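Local coordinates for protein transcriptional activator TenA-1 (Sulfolobus solfataricus P2, PDB 2QZC) that probably acts as a TenA-like thiaminase, an all-helical protein of the haem oxygenase-like fold that assembles here as a dimer, at residues Y51-D54 with M55-L59; T116-L119 with Y120-N124; K129-V132 with A133-C137. All blocks are in the same frame, centred on the assembly; numbering follows the deposited sequence.

Contact 1. Residues Y51-D54 with M55-L59; sequences YVED and MLRAL
Four i to i+4 backbone bonds carry helix 38-63 from Y51-D54 into M55-L59, the first running from M55 N to Y51 O at 2.8 Å. On one flank the side chains of E53 and R57 run alongside each other and form a salt bridge. The carboxylate reaches R57 on an extended chain, its CG anti to the backbone N (chi1 -176°), and a single oxygen takes both bonds: E53 OE2 is 3.0 Å from R57 NH2 and 3.2 Å from R57 NE. OE2 sits at the edge of the guanidinium, close to its plane; NE comes to its anti lone pair, NH2 nearly head-on to the C-O bond. D54 OD1 accepts from a water at 2.8 Å, and this water bonds only weakly to R57 NE. On the buried flank the Y51 ring and selenomethionine M55 make a Met-aromatic contact, with M55 SE 3.9 Å from Y51 CE2 and oblique to the ring. E53 OE1 turns to R100 in a second salt bridge, D54 bonds Y108 and Y120, and R57 NH1 reaches the carbonyls of S64 and G66 of the second subunit. With R57 cut back to an alanine, E53 OE2 would probably lose its charged mate and the two carbonyls across the interface this donor. Polar and apolar work are thus split around the helix: charges on one side tie it to R100 and the second subunit, while aromatic and selenium atoms on another join the core.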
loop_
_atom_site.group_PDB
_atom_site.type_symbol
_atom_site.label_atom_id
_atom_site.label_comp_id
_atom_site.label_asym_id
_atom_site.label_seq_id
_atom_site.Cartn_x
_atom_site.Cartn_y
_atom_site.Cartn_z
ATOM N N TYR A 51 2.444 15.105 8.542
ATOM C CA TYR A 51 2.143 15.099 7.134
ATOM C C TYR A 51 2.431 13.760 6.448
ATOM O O TYR A 51 1.607 13.223 5.677
ATOM C CB TYR A 51 2.943 16.229 6.408
ATOM C CG TYR A 51 2.856 16.203 4.926
ATOM C CD1 TYR A 51 1.840 16.884 4.260
ATOM C CD2 TYR A 51 3.791 15.483 4.138
ATOM C CE1 TYR A 51 1.745 16.844 2.858
ATOM C CE2 TYR A 51 3.699 15.462 2.775
ATOM C CZ TYR A 51 2.666 16.154 2.118
ATOM O OH TYR A 51 2.517 16.194 0.723
ATOM N N VAL A 52 3.629 13.229 6.681
ATOM C CA VAL A 52 4.073 11.996 5.985
ATOM C C VAL A 52 3.168 10.822 6.275
ATOM O O VAL A 52 2.878 10.016 5.371
ATOM C CB VAL A 52 5.532 11.643 6.294
ATOM C CG1 VAL A 52 5.901 10.215 5.828
ATOM C CG2 VAL A 52 6.424 12.664 5.620
ATOM N N GLU A 53 2.676 10.705 7.506
ATOM C CA GLU A 53 1.768 9.596 7.805
ATOM C C GLU A 53 0.455 9.755 7.011
ATOM O O GLU A 53 -0.090 8.797 6.448
ATOM C CB GLU A 53 1.491 9.482 9.307
ATOM C CG GLU A 53 0.616 8.250 9.602
ATOM C CD GLU A 53 0.258 8.059 11.055
ATOM O OE1 GLU A 53 1.001 8.548 11.910
ATOM O OE2 GLU A 53 -0.764 7.404 11.345
ATOM N N ASP A 54 -0.109 10.966 6.988
ATOM C CA ASP A 54 -1.322 11.186 6.184
ATOM C C ASP A 54 -1.073 10.989 4.692
ATOM O O ASP A 54 -1.917 10.455 3.975
ATOM C CB ASP A 54 -1.856 12.612 6.433
ATOM C CG ASP A 54 -2.507 12.781 7.784
ATOM O OD1 ASP A 54 -3.324 11.913 8.178
ATOM O OD2 ASP A 54 -2.251 13.823 8.416
HETATM N N MSE A 55 0.071 11.439 4.209
HETATM C CA MSE A 55 0.474 11.247 2.787
HETATM C C MSE A 55 0.515 9.752 2.432
HETATM O O MSE A 55 0.034 9.347 1.376
HETATM C CB MSE A 55 1.852 11.877 2.569
HETATM C CG MSE A 55 2.333 11.885 1.185
HETATM SE SE MSE A 55 4.310 12.035 1.105
HETATM C CE MSE A 55 4.754 10.219 1.581
ATOM N N LEU A 56 1.067 8.947 3.326
ATOM C CA LEU A 56 1.133 7.497 3.098
ATOM C C LEU A 56 -0.261 6.899 3.102
ATOM O O LEU A 56 -0.594 6.032 2.249
ATOM C CB LEU A 56 1.997 6.814 4.145
ATOM C CG LEU A 56 3.486 7.083 4.063
ATOM C CD1 LEU A 56 4.193 6.570 5.295
ATOM C CD2 LEU A 56 4.084 6.452 2.835
ATOM N N ARG A 57 -1.120 7.329 4.055
ATOM C CA ARG A 57 -2.493 6.819 4.053
ATOM C C ARG A 57 -3.232 7.165 2.767
ATOM O O ARG A 57 -3.957 6.335 2.166
ATOM C CB ARG A 57 -3.237 7.282 5.293
ATOM C CG ARG A 57 -2.668 6.673 6.579
ATOM C CD ARG A 57 -3.445 7.221 7.771
ATOM N NE ARG A 57 -2.928 6.758 9.063
ATOM C CZ ARG A 57 -3.201 5.570 9.616
ATOM N NH1 ARG A 57 -3.977 4.719 9.013
ATOM N NH2 ARG A 57 -2.708 5.240 10.804
ATOM N N ALA A 58 -3.063 8.401 2.311
ATOM C CA ALA A 58 -3.670 8.844 1.044
ATOM C C ALA A 58 -3.129 8.052 -0.154
ATOM O O ALA A 58 -3.903 7.608 -0.999
ATOM C CB ALA A 58 -3.426 10.362 0.882
ATOM N N LEU A 59 -1.828 7.808 -0.168
ATOM C CA LEU A 59 -1.214 6.952 -1.220
ATOM C C LEU A 59 -1.853 5.563 -1.251
ATOM O O LEU A 59 -2.164 5.035 -2.320
ATOM C CB LEU A 59 0.295 6.789 -1.017
ATOM C CG LEU A 59 1.065 5.798 -1.909
ATOM C CD1 LEU A 59 0.872 6.182 -3.366
ATOM C CD2 LEU A 59 2.516 5.758 -1.462
HETATM O O HOH W 1 -2.403 9.862 9.896
#

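Contact 2. Residues T116-L119 with Y120-N124; sequences TRHL and YYYAN
H118 offers the face of its imidazole to the edge of the Y122 ring one turn on, an offset edge-to-face pair on helix 110-125 of the haem oxygenase-like helical bundle. The planes stand at 84° with centroids 5.4 Å apart, and Y122 CE2 makes the approach, 3.6 Å from H118 ND1. Swinging H118 CG anti to its own N (chi1 168°) lays the imidazole alongside the helix, where it meets Y122. H118 NE2 is bonded to S195 of helix 186-208, so the imidazole is held at one corner while the tyrosine edge packs against its face. Y122 is flanked in turn by its neighbour: Y121 CD2 sits 3.5 Å above the centre of the Y122 ring, giving the ring contacts at both face and edge. The hydroxyls of Y121 and Y122 each bond a glycerol, probably from the crystallisation liquor.

Round the helix, Y120 folds back over the preceding turn, and its CD2 comes within 3.2 Å of T116 O, a carbonyl that also accepts the Y120 N bond. At its far end, Y120 OH goes to D54 of helix 38-63. T116 OG1 bonds to the carbonyls of N112 and Y113. The backbone is regular through this turn: A123 N lies 3.0 Å from L119 O, though the bond one residue earlier, from Y122 N to H118 O, is long at 3.3 Å.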
loop_
_atom_site.group_PDB
_atom_site.type_symbol
_atom_site.label_atom_id
_atom_site.label_comp_id
_atom_site.label_asym_id
_atom_site.label_seq_id
_atom_site.Cartn_x
_atom_site.Cartn_y
_atom_site.Cartn_z
ATOM N N THR A 116 -2.893 18.104 4.018
ATOM C CA THR A 116 -3.224 16.679 4.186
ATOM C C THR A 116 -4.653 16.376 3.728
ATOM O O THR A 116 -4.891 15.360 3.086
ATOM C CB THR A 116 -2.948 16.191 5.613
ATOM O OG1 THR A 116 -3.785 16.902 6.533
ATOM C CG2 THR A 116 -1.464 16.293 5.978
ATOM N N ARG A 117 -5.627 17.236 4.075
ATOM C CA ARG A 117 -7.001 16.996 3.638
ATOM C C ARG A 117 -7.160 17.076 2.121
ATOM O O ARG A 117 -8.007 16.371 1.528
ATOM C CB ARG A 117 -8.012 17.857 4.419
ATOM C CG ARG A 117 -8.460 17.239 5.719
ATOM C CD ARG A 117 -7.349 16.861 6.664
ATOM N NE ARG A 117 -7.868 16.280 7.897
ATOM C CZ ARG A 117 -7.118 15.652 8.798
ATOM N NH1 ARG A 117 -5.812 15.521 8.649
ATOM N NH2 ARG A 117 -7.703 15.200 9.888
ATOM N N HIS A 118 -6.354 17.914 1.478
ATOM C CA HIS A 118 -6.280 18.023 -0.010
ATOM C C HIS A 118 -5.861 16.662 -0.612
ATOM O O HIS A 118 -6.488 16.150 -1.537
ATOM C CB HIS A 118 -5.271 19.144 -0.326
ATOM C CG HIS A 118 -4.800 19.261 -1.748
ATOM N ND1 HIS A 118 -5.571 19.773 -2.775
ATOM C CD2 HIS A 118 -3.564 19.049 -2.265
ATOM C CE1 HIS A 118 -4.813 19.856 -3.859
ATOM N NE2 HIS A 118 -3.598 19.439 -3.574
ATOM N N LEU A 119 -4.793 16.057 -0.073
ATOM C CA LEU A 119 -4.325 14.739 -0.573
ATOM C C LEU A 119 -5.401 13.680 -0.376
ATOM O O LEU A 119 -5.642 12.886 -1.269
ATOM C CB LEU A 119 -3.015 14.310 0.093
ATOM C CG LEU A 119 -1.825 15.223 -0.175
ATOM C CD1 LEU A 119 -0.607 14.655 0.577
ATOM C CD2 LEU A 119 -1.525 15.346 -1.668
ATOM N N TYR A 120 -6.041 13.649 0.814
ATOM C CA TYR A 120 -7.096 12.672 1.016
ATOM C C TYR A 120 -8.248 12.848 0.041
ATOM O O TYR A 120 -8.835 11.841 -0.429
ATOM C CB TYR A 120 -7.637 12.707 2.463
ATOM C CG TYR A 120 -6.776 12.074 3.541
ATOM C CD1 TYR A 120 -6.611 10.703 3.581
ATOM C CD2 TYR A 120 -6.155 12.832 4.558
ATOM C CE1 TYR A 120 -5.903 10.110 4.596
ATOM C CE2 TYR A 120 -5.443 12.237 5.578
ATOM C CZ TYR A 120 -5.269 10.862 5.560
ATOM O OH TYR A 120 -4.578 10.281 6.591
ATOM N N TYR A 121 -8.643 14.092 -0.225
ATOM C CA TYR A 121 -9.768 14.377 -1.096
ATOM C C TYR A 121 -9.556 13.722 -2.454
ATOM O O TYR A 121 -10.445 12.986 -2.946
ATOM C CB TYR A 121 -9.993 15.902 -1.217
ATOM C CG TYR A 121 -11.058 16.240 -2.240
ATOM C CD1 TYR A 121 -12.380 16.071 -1.935
ATOM C CD2 TYR A 121 -10.745 16.721 -3.485
ATOM C CE1 TYR A 121 -13.391 16.336 -2.869
ATOM C CE2 TYR A 121 -11.746 16.987 -4.432
ATOM C CZ TYR A 121 -13.065 16.809 -4.106
ATOM O OH TYR A 121 -14.053 17.077 -5.039
ATOM N N TYR A 122 -8.412 13.960 -3.055
ATOM C CA TYR A 122 -8.141 13.398 -4.385
ATOM C C TYR A 122 -7.897 11.894 -4.353
ATOM O O TYR A 122 -8.352 11.180 -5.242
ATOM C CB TYR A 122 -7.016 14.184 -5.105
ATOM C CG TYR A 122 -7.531 15.544 -5.479
ATOM C CD1 TYR A 122 -8.552 15.672 -6.413
ATOM C CD2 TYR A 122 -7.060 16.692 -4.847
ATOM C CE1 TYR A 122 -9.098 16.948 -6.706
ATOM C CE2 TYR A 122 -7.599 17.943 -5.134
ATOM C CZ TYR A 122 -8.598 18.046 -6.057
ATOM O OH TYR A 122 -9.178 19.281 -6.335
ATOM N N ALA A 123 -7.289 11.407 -3.278
ATOM C CA ALA A 123 -7.101 9.930 -3.134
ATOM C C ALA A 123 -8.419 9.212 -3.094
ATOM O O ALA A 123 -8.557 8.113 -3.676
ATOM C CB ALA A 123 -6.336 9.612 -1.905
ATOM N N ASN A 124 -9.414 9.799 -2.437
ATOM C CA ASN A 124 -10.753 9.192 -2.384
ATOM C C ASN A 124 -11.535 9.242 -3.690
ATOM O O ASN A 124 -12.553 8.501 -3.838
ATOM C CB ASN A 124 -11.548 9.789 -1.234
ATOM C CG ASN A 124 -11.117 9.211 0.115
ATOM O OD1 ASN A 124 -11.278 8.041 0.328
ATOM N ND2 ASN A 124 -10.760 10.061 1.040
#

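Contact 3. Residues K129-V132 with A133-C137; sequences KFLV and AWTPC
F130 and W134 both carry CG anti to the backbone N, at chi1 170° and -173°, and this throws the two rings to the same side of helix 127-148, one turn apart. The F130 plane is tilted 28° from the five-membered ring of W134, and the rings are displaced to leave little overlap. W134 CB adds a CH-pi contact, 4.1 Å from the centroid of the F130 ring and over its face. F130 CZ comes 3.7 Å from W134 CG, while L131 CD1 meets the indole at its edge, 4.0 Å from W134 CE3. Next to this the helix kinks. P136 has no N-H to give, and its CD sits 3.3 Å from V132 O where a donor would normally be. T135 N makes only weak bonds, but T135 OG1 donates to L131 O at 2.7 Å, a side-chain bond that ties the hydroxyl back to the turn before the proline. All this is buried: F130 and W134 lean on A58 and M55 of helix 38-63, A133 meets H118 of helix 110-125, L131 packs on I175 of helix 166-179, and V132 and P136 rest on F192 of helix 186-208.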
loop_
_atom_site.group_PDB
_atom_site.type_symbol
_atom_site.label_atom_id
_atom_site.label_comp_id
_atom_site.label_asym_id
_atom_site.label_seq_id
_atom_site.Cartn_x
_atom_site.Cartn_y
_atom_site.Cartn_z
ATOM N N LYS A 129 -5.691 11.969 -10.256
ATOM C CA LYS A 129 -5.767 13.246 -9.518
ATOM C C LYS A 129 -4.855 13.224 -8.297
ATOM O O LYS A 129 -4.167 14.202 -8.017
ATOM C CB LYS A 129 -7.209 13.549 -9.129
ATOM C CG LYS A 129 -8.125 13.829 -10.316
ATOM C CD LYS A 129 -9.525 14.196 -9.908
ATOM C CE LYS A 129 -10.405 14.412 -11.139
ATOM N NZ LYS A 129 -11.812 14.650 -10.744
ATOM N N PHE A 130 -4.863 12.125 -7.544
ATOM C CA PHE A 130 -3.962 12.010 -6.410
ATOM C C PHE A 130 -2.505 12.098 -6.851
ATOM O O PHE A 130 -1.690 12.793 -6.242
ATOM C CB PHE A 130 -4.185 10.732 -5.600
ATOM C CG PHE A 130 -3.098 10.490 -4.582
ATOM C CD1 PHE A 130 -3.078 11.223 -3.402
ATOM C CD2 PHE A 130 -1.981 9.664 -4.876
ATOM C CE1 PHE A 130 -2.037 11.066 -2.494
ATOM C CE2 PHE A 130 -0.942 9.546 -3.972
ATOM C CZ PHE A 130 -0.983 10.242 -2.800
ATOM N N LEU A 131 -2.147 11.342 -7.892
ATOM C CA LEU A 131 -0.769 11.310 -8.393
ATOM C C LEU A 131 -0.263 12.692 -8.762
ATOM O O LEU A 131 0.844 13.062 -8.379
ATOM C CB LEU A 131 -0.680 10.299 -9.567
ATOM C CG LEU A 131 0.655 10.082 -10.197
ATOM C CD1 LEU A 131 1.740 9.628 -9.211
ATOM C CD2 LEU A 131 0.438 9.070 -11.348
ATOM N N VAL A 132 -1.087 13.468 -9.458
ATOM C CA VAL A 132 -0.728 14.830 -9.794
ATOM C C VAL A 132 -0.599 15.670 -8.504
ATOM O O VAL A 132 0.368 16.451 -8.366
ATOM C CB VAL A 132 -1.682 15.450 -10.829
ATOM C CG1 VAL A 132 -1.460 16.921 -11.031
ATOM C CG2 VAL A 132 -1.543 14.678 -12.169
ATOM N N ALA A 133 -1.536 15.506 -7.552
ATOM C CA ALA A 133 -1.463 16.256 -6.297
ATOM C C ALA A 133 -0.242 15.942 -5.459
ATOM O O ALA A 133 0.217 16.779 -4.698
ATOM C CB ALA A 133 -2.729 16.003 -5.482
ATOM N N TRP A 134 0.253 14.717 -5.563
ATOM C CA TRP A 134 1.374 14.195 -4.795
ATOM C C TRP A 134 2.740 14.518 -5.401
ATOM O O TRP A 134 3.744 14.531 -4.699
ATOM C CB TRP A 134 1.184 12.661 -4.737
ATOM C CG TRP A 134 2.101 11.889 -3.872
ATOM C CD1 TRP A 134 2.551 12.234 -2.638
ATOM C CD2 TRP A 134 2.663 10.598 -4.159
ATOM N NE1 TRP A 134 3.330 11.219 -2.123
ATOM C CE2 TRP A 134 3.424 10.204 -3.026
ATOM C CE3 TRP A 134 2.567 9.732 -5.250
ATOM C CZ2 TRP A 134 4.159 8.978 -2.986
ATOM C CZ3 TRP A 134 3.263 8.505 -5.204
ATOM C CH2 TRP A 134 4.024 8.154 -4.080
ATOM N N THR A 135 2.790 14.818 -6.698
ATOM C CA THR A 135 4.069 15.002 -7.403
ATOM C C THR A 135 4.893 16.178 -6.891
ATOM O O THR A 135 6.085 16.011 -6.725
ATOM C CB THR A 135 3.842 15.032 -8.913
ATOM O OG1 THR A 135 3.337 13.749 -9.300
ATOM C CG2 THR A 135 5.170 15.261 -9.648
ATOM N N PRO A 136 4.275 17.352 -6.575
ATOM C CA PRO A 136 5.132 18.448 -6.066
ATOM C C PRO A 136 5.952 18.114 -4.826
ATOM O O PRO A 136 7.155 18.413 -4.771
ATOM C CB PRO A 136 4.114 19.563 -5.817
ATOM C CG PRO A 136 3.065 19.307 -6.886
ATOM C CD PRO A 136 2.904 17.831 -6.853
ATOM N N CYS A 137 5.346 17.455 -3.844
ATOM C CA CYS A 137 6.041 17.046 -2.650
ATOM C C CYS A 137 7.206 16.101 -2.968
ATOM O O CYS A 137 8.337 16.309 -2.538
ATOM C CB CYS A 137 5.041 16.346 -1.752
ATOM S SG CYS A 137 5.768 15.577 -0.407
#

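Overall arrangement
The three contacts come in series along the chain, each within one helix: contact 1 on 38-63, contact 2 on 110-125 and contact 3 on 127-148, the last two helices being consecutive. Their centres lie about 9 Å apart between contacts 1 and 2, 10 Å between 2 and 3, and 12 Å between 1 and 3. R57 and A58 of contact 1 pack on Y120 and A123 of contact 2. Contacts 1 and 3 meet through packing, with M55 SE 3.5 Å from W134 NE1. Contact 2 meets contact 3 where L119 and Y122 pack on K129, F130 and A133. Together they tie three helices of the all-helical TenA bundle, contact 1 also reaching the second subunit.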